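Local coordinates for protein ribosomal RNA small subunit methyltransferase E (Thermotoga maritima, PDB 1Z85) that probably methylates the N3 position of a specific uridine in 16S ribosomal RNA, using S-adenosyl-L-methionine as methyl donor, at residues Ile93-Val107 with Ile126-Ala139. Numbering follows the deposited sequence.
Sequences IGRWERTRFLIEKCV and ISLDKAKIVVREAA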
ATOM      1  N   ILE B  93      16.981   8.253  -4.848  1.00 35.25           N
ATOM      2  CA  ILE B  93      17.694   8.598  -3.637  1.00 37.02           C
ATOM      3  C   ILE B  93      17.081   9.894  -3.106  1.00 40.34           C
ATOM      4  O   ILE B  93      17.290  10.959  -3.662  1.00 34.47           O
ATOM      5  CB  ILE B  93      19.192   8.760  -3.873  1.00 38.76           C
ATOM      6  CG1 ILE B  93      19.811   7.412  -4.259  1.00 40.72           C
ATOM      7  CG2 ILE B  93      19.862   9.280  -2.647  1.00 39.88           C
ATOM      8  CD1 ILE B  93      21.238   7.521  -4.845  1.00 38.01           C
ATOM      9  N   GLY B  94      16.260   9.751  -2.056  1.00 37.66           N
ATOM     10  CA  GLY B  94      15.478  10.860  -1.492  1.00 38.25           C
ATOM     11  C   GLY B  94      15.320  10.694   0.013  1.00 38.86           C
ATOM     12  O   GLY B  94      16.149  10.057   0.654  1.00 39.66           O
ATOM     13  N   ARG B  95      14.309  11.322   0.587  1.00 37.98           N
ATOM     14  CA  ARG B  95      14.098  11.261   2.012  1.00 37.50           C
ATOM     15  C   ARG B  95      14.028   9.835   2.450  1.00 39.20           C
ATOM     16  O   ARG B  95      13.366   8.986   1.781  1.00 36.46           O
ATOM     17  CB  ARG B  95      12.816  12.009   2.398  1.00 38.78           C
ATOM     18  CG  ARG B  95      13.015  13.500   2.297  1.00 43.81           C
ATOM     19  CD  ARG B  95      11.864  14.281   2.883  1.00 47.55           C
ATOM     20  NE  ARG B  95      10.604  13.988   2.197  1.00 39.21           N
ATOM     21  CZ  ARG B  95       9.579  13.358   2.775  1.00 52.46           C
ATOM     22  NH1 ARG B  95       9.657  12.973   4.033  1.00 55.25           N
ATOM     23  NH2 ARG B  95       8.458  13.131   2.105  1.00 48.85           N
ATOM     24  N   TRP B  96      14.674   9.544   3.570  1.00 38.59           N
ATOM     25  CA  TRP B  96      14.859   8.149   3.965  1.00 38.64           C
ATOM     26  C   TRP B  96      13.561   7.351   4.128  1.00 40.00           C
ATOM     27  O   TRP B  96      13.472   6.182   3.794  1.00 41.22           O
ATOM     28  CB  TRP B  96      15.731   8.061   5.217  1.00 38.34           C
ATOM     29  CG  TRP B  96      15.870   6.662   5.672  1.00 40.42           C
ATOM     30  CD1 TRP B  96      15.361   6.123   6.823  1.00 44.07           C
ATOM     31  CD2 TRP B  96      16.511   5.594   4.958  1.00 39.11           C
ATOM     32  NE1 TRP B  96      15.679   4.773   6.882  1.00 46.96           N
ATOM     33  CE2 TRP B  96      16.364   4.421   5.741  1.00 40.90           C
ATOM     34  CE3 TRP B  96      17.219   5.520   3.741  1.00 39.25           C
ATOM     35  CZ2 TRP B  96      16.889   3.175   5.342  1.00 45.18           C
ATOM     36  CZ3 TRP B  96      17.724   4.281   3.326  1.00 39.77           C
ATOM     37  CH2 TRP B  96      17.571   3.126   4.136  1.00 46.46           C
ATOM     38  N   GLU B  97      12.536   7.977   4.650  1.00 41.27           N
ATOM     39  CA  GLU B  97      11.271   7.279   4.896  1.00 43.94           C
ATOM     40  C   GLU B  97      10.630   6.797   3.562  1.00 44.22           C
ATOM     41  O   GLU B  97      10.000   5.708   3.494  1.00 41.72           O
ATOM     42  CB  GLU B  97      10.354   8.232   5.655  1.00 46.06           C
ATOM     43  CG  GLU B  97      11.196   9.084   6.771  1.00 63.66           C
ATOM     44  CD  GLU B  97      11.783  10.512   6.315  1.00 66.50           C
ATOM     45  OE1 GLU B  97      11.051  11.540   6.381  1.00 69.77           O
ATOM     46  OE2 GLU B  97      12.998  10.629   5.964  1.00 51.52           O
ATOM     47  N   ARG B  98      10.800   7.588   2.488  1.00 37.09           N
ATOM     48  CA  ARG B  98      10.309   7.184   1.165  1.00 36.73           C
ATOM     49  C   ARG B  98      11.191   6.078   0.621  1.00 39.65           C
ATOM     50  O   ARG B  98      10.674   5.111   0.097  1.00 41.01           O
ATOM     51  CB  ARG B  98      10.324   8.351   0.194  1.00 38.59           C
ATOM     52  CG  ARG B  98       9.198   9.311   0.437  1.00 45.30           C
ATOM     53  CD  ARG B  98       9.404  10.645  -0.270  1.00 48.79           C
ATOM     54  NE  ARG B  98       9.057  10.591  -1.683  1.00 43.00           N
ATOM     55  CZ  ARG B  98       7.874  10.930  -2.192  1.00 42.02           C
ATOM     56  NH1 ARG B  98       6.843  11.289  -1.421  1.00 41.11           N
ATOM     57  NH2 ARG B  98       7.722  10.866  -3.492  1.00 46.14           N
ATOM     58  N   THR B  99      12.522   6.265   0.706  1.00 41.63           N
ATOM     59  CA  THR B  99      13.510   5.301   0.181  1.00 40.81           C
ATOM     60  C   THR B  99      13.396   3.963   0.869  1.00 38.20           C
ATOM     61  O   THR B  99      13.409   2.973   0.228  1.00 40.89           O
ATOM     62  CB  THR B  99      14.933   5.861   0.288  1.00 42.92           C
ATOM     63  OG1 THR B  99      14.982   7.149  -0.333  1.00 44.28           O
ATOM     64  CG2 THR B  99      15.926   5.018  -0.458  1.00 46.55           C
ATOM     65  N   ARG B 100      13.259   3.934   2.184  1.00 35.58           N
ATOM     66  CA  ARG B 100      13.167   2.681   2.898  1.00 40.67           C
ATOM     67  C   ARG B 100      11.916   1.924   2.462  1.00 38.52           C
ATOM     68  O   ARG B 100      11.960   0.731   2.222  1.00 40.75           O
ATOM     69  CB  ARG B 100      13.140   2.968   4.407  1.00 37.05           C
ATOM     70  CG  ARG B 100      13.058   1.723   5.287  1.00 43.67           C
ATOM     71  CD  ARG B 100      12.656   2.160   6.728  1.00 45.87           C
ATOM     72  NE  ARG B 100      12.118   1.153   7.642  1.00 74.87           N
ATOM     73  CZ  ARG B 100      12.740   0.061   8.122  1.00 78.54           C
ATOM     74  NH1 ARG B 100      13.961  -0.297   7.715  1.00 79.16           N
ATOM     75  NH2 ARG B 100      12.087  -0.722   9.002  1.00 73.60           N
ATOM     76  N   PHE B 101      10.800   2.645   2.365  1.00 42.07           N
ATOM     77  CA  PHE B 101       9.507   2.123   1.875  1.00 40.63           C
ATOM     78  C   PHE B 101       9.602   1.490   0.497  1.00 40.42           C
ATOM     79  O   PHE B 101       9.152   0.364   0.293  1.00 36.61           O
ATOM     80  CB  PHE B 101       8.421   3.232   1.871  1.00 44.32           C
ATOM     81  CG  PHE B 101       7.132   2.798   1.247  1.00 38.91           C
ATOM     82  CD1 PHE B 101       6.222   2.039   1.966  1.00 40.99           C
ATOM     83  CD2 PHE B 101       6.857   3.087  -0.073  1.00 42.91           C
ATOM     84  CE1 PHE B 101       5.034   1.581   1.352  1.00 42.20           C
ATOM     85  CE2 PHE B 101       5.722   2.636  -0.685  1.00 42.99           C
ATOM     86  CZ  PHE B 101       4.799   1.875   0.006  1.00 40.35           C
ATOM     87  N   LEU B 102      10.242   2.185  -0.441  1.00 36.13           N
ATOM     88  CA  LEU B 102      10.332   1.678  -1.789  1.00 34.29           C
ATOM     89  C   LEU B 102      11.180   0.421  -1.872  1.00 38.00           C
ATOM     90  O   LEU B 102      10.809  -0.535  -2.546  1.00 40.14           O
ATOM     91  CB  LEU B 102      10.876   2.715  -2.750  1.00 31.96           C
ATOM     92  CG  LEU B 102       9.984   3.929  -3.036  1.00 32.50           C
ATOM     93  CD1 LEU B 102      10.783   4.971  -3.846  1.00 40.54           C
ATOM     94  CD2 LEU B 102       8.747   3.485  -3.795  1.00 37.58           C
ATOM     95  N   ILE B 103      12.341   0.434  -1.220  1.00 38.48           N
ATOM     96  CA  ILE B 103      13.143  -0.759  -1.086  1.00 37.00           C
ATOM     97  C   ILE B 103      12.394  -1.951  -0.463  1.00 39.82           C
ATOM     98  O   ILE B 103      12.535  -3.079  -0.916  1.00 39.61           O
ATOM     99  CB  ILE B 103      14.332  -0.499  -0.163  1.00 38.79           C
ATOM    100  CG1 ILE B 103      15.250   0.593  -0.733  1.00 41.42           C
ATOM    101  CG2 ILE B 103      15.143  -1.764   0.037  1.00 36.39           C
ATOM    102  CD1 ILE B 103      16.231   1.130   0.319  1.00 44.22           C
ATOM    103  N   GLU B 104      11.629  -1.706   0.587  1.00 35.91           N
ATOM    104  CA  GLU B 104      10.880  -2.792   1.265  1.00 39.09           C
ATOM    105  C   GLU B 104       9.863  -3.422   0.347  1.00 38.42           C
ATOM    106  O   GLU B 104       9.680  -4.654   0.296  1.00 39.60           O
ATOM    107  CB  GLU B 104      10.219  -2.265   2.542  1.00 38.58           C
ATOM    108  CG  GLU B 104      11.188  -2.232   3.763  1.00 55.52           C
ATOM    109  CD  GLU B 104      10.663  -1.544   5.069  1.00 52.28           C
ATOM    110  OE1 GLU B 104       9.480  -1.107   5.169  1.00 67.06           O
ATOM    111  OE2 GLU B 104      11.513  -1.416   5.989  1.00 69.16           O
ATOM    112  N   LYS B 105       9.183  -2.564  -0.387  1.00 41.83           N
ATOM    113  CA  LYS B 105       8.197  -2.980  -1.408  1.00 39.23           C
ATOM    114  C   LYS B 105       8.800  -3.700  -2.542  1.00 39.26           C
ATOM    115  O   LYS B 105       8.213  -4.644  -3.052  1.00 37.53           O
ATOM    116  CB  LYS B 105       7.426  -1.767  -1.915  1.00 41.73           C
ATOM    117  CG  LYS B 105       6.178  -1.421  -1.065  1.00 45.41           C
ATOM    118  CD  LYS B 105       6.421  -1.621   0.423  1.00 53.72           C
ATOM    119  CE  LYS B 105       5.251  -2.191   1.132  1.00 46.93           C
ATOM    120  NZ  LYS B 105       5.613  -2.683   2.522  1.00 59.57           N
ATOM    121  N   CYS B 106       9.975  -3.282  -2.973  1.00 41.48           N
ATOM    122  CA  CYS B 106      10.709  -4.054  -3.985  1.00 39.72           C
ATOM    123  C   CYS B 106      11.032  -5.494  -3.571  1.00 44.07           C
ATOM    124  O   CYS B 106      10.934  -6.421  -4.373  1.00 43.82           O
ATOM    125  CB  CYS B 106      12.023  -3.364  -4.323  1.00 47.33           C
ATOM    126  SG  CYS B 106      11.868  -1.935  -5.392  1.00 45.57           S
ATOM    127  N   VAL B 107      11.449  -5.700  -2.328  1.00 43.84           N
ATOM    128  CA  VAL B 107      11.631  -7.081  -1.810  1.00 40.85           C
ATOM    129  C   VAL B 107      10.328  -7.812  -1.855  1.00 38.86           C
ATOM    130  O   VAL B 107      10.224  -8.925  -2.355  1.00 36.04           O
ATOM    131  CB  VAL B 107      12.134  -7.088  -0.325  1.00 41.26           C
ATOM    132  CG1 VAL B 107      12.292  -8.485   0.213  1.00 39.63           C
ATOM    133  CG2 VAL B 107      13.438  -6.320  -0.185  1.00 43.31           C
ATOM    134  N   ILE B 126      22.452   8.059  -0.332  1.00 35.40           N
ATOM    135  CA  ILE B 126      22.128   6.792   0.318  1.00 36.68           C
ATOM    136  C   ILE B 126      23.393   6.037   0.677  1.00 39.16           C
ATOM    137  O   ILE B 126      24.381   6.031  -0.104  1.00 43.20           O
ATOM    138  CB  ILE B 126      21.180   5.904  -0.550  1.00 35.28           C
ATOM    139  CG1 ILE B 126      20.675   4.689   0.226  1.00 39.61           C
ATOM    140  CG2 ILE B 126      21.801   5.439  -1.827  1.00 38.04           C
ATOM    141  CD1 ILE B 126      19.504   4.073  -0.479  1.00 49.72           C
ATOM    142  N   SER B 127      23.366   5.417   1.856  1.00 36.38           N
ATOM    143  CA  SER B 127      24.374   4.421   2.250  1.00 37.04           C
ATOM    144  C   SER B 127      23.943   3.032   1.720  1.00 40.80           C
ATOM    145  O   SER B 127      22.905   2.484   2.117  1.00 39.18           O
ATOM    146  CB  SER B 127      24.519   4.337   3.761  1.00 36.42           C
ATOM    147  OG  SER B 127      25.324   3.186   4.131  1.00 40.56           O
ATOM    148  N   LEU B 128      24.724   2.483   0.814  1.00 36.53           N
ATOM    149  CA  LEU B 128      24.422   1.203   0.233  1.00 38.29           C
ATOM    150  C   LEU B 128      24.417   0.093   1.262  1.00 38.28           C
ATOM    151  O   LEU B 128      23.630  -0.826   1.167  1.00 39.93           O
ATOM    152  CB  LEU B 128      25.399   0.894  -0.899  1.00 40.11           C
ATOM    153  CG  LEU B 128      24.841   0.079  -2.044  1.00 50.06           C
ATOM    154  CD1 LEU B 128      23.855   0.906  -2.871  1.00 50.28           C
ATOM    155  CD2 LEU B 128      25.987  -0.460  -2.897  1.00 50.44           C
ATOM    156  N   ASP B 129      25.228   0.200   2.304  1.00 39.05           N
ATOM    157  CA  ASP B 129      25.152  -0.771   3.396  1.00 38.65           C
ATOM    158  C   ASP B 129      23.849  -0.701   4.177  1.00 39.74           C
ATOM    159  O   ASP B 129      23.335  -1.735   4.629  1.00 41.54           O
ATOM    160  CB  ASP B 129      26.349  -0.583   4.336  1.00 39.18           C
ATOM    161  CG  ASP B 129      27.668  -1.102   3.729  1.00 42.29           C
ATOM    162  OD1 ASP B 129      27.689  -1.662   2.598  1.00 53.28           O
ATOM    163  OD2 ASP B 129      28.703  -0.937   4.398  1.00 43.00           O
ATOM    164  N   LYS B 130      23.288   0.501   4.312  1.00 41.73           N
ATOM    165  CA  LYS B 130      22.008   0.660   4.988  1.00 42.88           C
ATOM    166  C   LYS B 130      20.922   0.055   4.149  1.00 40.85           C
ATOM    167  O   LYS B 130      20.050  -0.613   4.680  1.00 37.40           O
ATOM    168  CB  LYS B 130      21.704   2.131   5.321  1.00 47.66           C
ATOM    169  CG  LYS B 130      20.513   2.363   6.344  1.00 46.85           C
ATOM    170  CD  LYS B 130      20.363   3.855   6.792  1.00 52.24           C
ATOM    171  CE  LYS B 130      21.623   4.425   7.515  1.00 67.14           C
ATOM    172  NZ  LYS B 130      22.515   5.411   6.737  1.00 62.66           N
ATOM    173  N   ALA B 131      20.967   0.270   2.839  1.00 37.91           N
ATOM    174  CA  ALA B 131      19.959  -0.269   1.941  1.00 38.36           C
ATOM    175  C   ALA B 131      19.958  -1.817   1.982  1.00 40.51           C
ATOM    176  O   ALA B 131      18.905  -2.454   2.080  1.00 43.26           O
ATOM    177  CB  ALA B 131      20.197   0.244   0.561  1.00 39.87           C
ATOM    178  N   LYS B 132      21.137  -2.407   2.008  1.00 39.67           N
ATOM    179  CA  LYS B 132      21.249  -3.854   2.197  1.00 40.37           C
ATOM    180  C   LYS B 132      20.660  -4.370   3.501  1.00 37.54           C
ATOM    181  O   LYS B 132      20.095  -5.459   3.550  1.00 38.68           O
ATOM    182  CB  LYS B 132      22.714  -4.263   2.142  1.00 38.68           C
ATOM    183  CG  LYS B 132      23.406  -4.063   0.778  1.00 45.14           C
ATOM    184  CD  LYS B 132      24.861  -4.548   0.828  1.00 44.56           C
ATOM    185  CE  LYS B 132      25.672  -4.096  -0.417  1.00 57.50           C
ATOM    186  NZ  LYS B 132      25.384  -4.960  -1.601  1.00 62.53           N
ATOM    187  N   ILE B 133      20.824  -3.638   4.585  1.00 36.47           N
ATOM    188  CA  ILE B 133      20.122  -4.038   5.811  1.00 35.77           C
ATOM    189  C   ILE B 133      18.589  -4.001   5.656  1.00 38.49           C
ATOM    190  O   ILE B 133      17.873  -4.834   6.224  1.00 37.09           O
ATOM    191  CB  ILE B 133      20.581  -3.174   7.008  1.00 35.51           C
ATOM    192  CG1 ILE B 133      22.041  -3.521   7.339  1.00 43.05           C
ATOM    193  CG2 ILE B 133      19.701  -3.398   8.266  1.00 38.97           C
ATOM    194  CD1 ILE B 133      22.675  -2.531   8.250  1.00 54.92           C
ATOM    195  N   VAL B 134      18.069  -3.024   4.918  1.00 38.68           N
ATOM    196  CA  VAL B 134      16.621  -2.885   4.771  1.00 36.74           C
ATOM    197  C   VAL B 134      16.156  -4.080   3.954  1.00 39.30           C
ATOM    198  O   VAL B 134      15.147  -4.697   4.268  1.00 36.13           O
ATOM    199  CB  VAL B 134      16.215  -1.559   4.020  1.00 38.77           C
ATOM    200  CG1 VAL B 134      14.713  -1.526   3.773  1.00 39.84           C
ATOM    201  CG2 VAL B 134      16.592  -0.320   4.797  1.00 37.56           C
ATOM    202  N   VAL B 135      16.882  -4.383   2.879  1.00 35.90           N
ATOM    203  CA  VAL B 135      16.625  -5.595   2.079  1.00 36.11           C
ATOM    204  C   VAL B 135      16.681  -6.896   2.900  1.00 34.24           C
ATOM    205  O   VAL B 135      15.782  -7.737   2.859  1.00 35.62           O
ATOM    206  CB  VAL B 135      17.650  -5.691   0.921  1.00 37.43           C
ATOM    207  CG1 VAL B 135      17.643  -7.088   0.313  1.00 40.73           C
ATOM    208  CG2 VAL B 135      17.351  -4.600  -0.108  1.00 33.40           C
ATOM    209  N   ARG B 136      17.739  -7.051   3.660  1.00 35.25           N
ATOM    210  CA  ARG B 136      17.866  -8.215   4.517  1.00 36.19           C
ATOM    211  C   ARG B 136      16.650  -8.332   5.441  1.00 37.14           C
ATOM    212  O   ARG B 136      16.046  -9.364   5.542  1.00 36.66           O
ATOM    213  CB  ARG B 136      19.147  -8.100   5.329  1.00 36.59           C
ATOM    214  CG  ARG B 136      19.386  -9.277   6.225  1.00 41.87           C
ATOM    215  CD  ARG B 136      20.011  -8.879   7.539  1.00 51.56           C
ATOM    216  NE  ARG B 136      21.368  -8.428   7.310  1.00 42.82           N
ATOM    217  CZ  ARG B 136      22.375  -8.555   8.169  1.00 42.57           C
ATOM    218  NH1 ARG B 136      22.221  -9.134   9.367  1.00 37.38           N
ATOM    219  NH2 ARG B 136      23.565  -8.101   7.802  1.00 43.08           N
ATOM    220  N   GLU B 137      16.316  -7.276   6.162  1.00 39.69           N
ATOM    221  CA  GLU B 137      15.290  -7.404   7.196  1.00 42.14           C
ATOM    222  C   GLU B 137      13.954  -7.693   6.541  1.00 40.98           C
ATOM    223  O   GLU B 137      13.225  -8.531   7.013  1.00 39.47           O
ATOM    224  CB  GLU B 137      15.220  -6.154   8.104  1.00 43.99           C
ATOM    225  CG  GLU B 137      16.499  -5.939   9.007  1.00 46.57           C
ATOM    226  CD  GLU B 137      16.775  -7.069  10.043  1.00 55.18           C
ATOM    227  OE1 GLU B 137      16.020  -8.060  10.125  1.00 59.45           O
ATOM    228  OE2 GLU B 137      17.760  -6.975  10.791  1.00 53.85           O
ATOM    229  N   ALA B 138      13.661  -7.028   5.430  1.00 40.00           N
ATOM    230  CA  ALA B 138      12.427  -7.309   4.656  1.00 39.89           C
ATOM    231  C   ALA B 138      12.354  -8.736   4.121  1.00 39.35           C
ATOM    232  O   ALA B 138      11.332  -9.423   4.256  1.00 40.02           O
ATOM    233  CB  ALA B 138      12.284  -6.323   3.497  1.00 39.33           C
ATOM    234  N   ALA B 139      13.419  -9.191   3.497  1.00 38.24           N
ATOM    235  CA  ALA B 139      13.490 -10.557   3.003  1.00 35.97           C
ATOM    236  C   ALA B 139      13.304 -11.577   4.120  1.00 40.49           C
ATOM    237  O   ALA B 139      12.614 -12.565   3.932  1.00 36.71           O
ATOM    238  CB  ALA B 139      14.840 -10.756   2.297  1.00 44.02           C
TER
HETATM  239  O   HOH W   1      13.614  -3.635   6.155  1.00 38.87           O
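V134 is the knob of this helix pair: its side chain drops into a hole lined by W96, R100, I103 and E104, and its two methyls divide the work. With CG1 anti to the backbone N (chi1 174°), that branch reaches CG of E104 at 3.6 Å and also CG2 of I103, while CG2 turns to the edge of the indole and meets CZ2 of W96 at 3.5 Å. Both faces of the indole are lined, each by a carbon displaced toward the rim: CD of K130 sits over one face, 4.0 Å from the centroid of the six-membered ring in a CH-pi contact, and CB of R100 from its own helix lies against the opposite face. The ammonium of K130 is too far above the ring for more than a weak cation-pi attraction. Replacing W96 with an alanine would probably leave the aliphatic chain of K130 without its platform and open a gap beside CG2 of V134. Deeper in, I103 sends CG2 against CG2 of V135 at 3.6 Å, the two side chains crossing at about a right angle, and rests CD1 on CB of A131 (4.1 Å). At the N-terminal end I126 inserts CD1 against CG2 of T99 and CG2 against CD1 of I93 (3.7 Å); F116 of strand 113-117 touches I93, I103 and I126. Near the C-terminal ends V107 straddles small residues, CG2 on CB of A138 and CG1 3.5 Å from N of A139. No direct hydrogen bond crosses; a water donates to O of V134, its bond to OE2 of E104 being less sure. The axes of helix 96-107 and helix 128-139 come within 9.0 Å and cross at -44°; the helices lie side by side against the parallel sheet, following strands 87-92 and 113-117 in the beta-alpha-beta layout of the alpha/beta knot (SPOUT) methyltransferase domain.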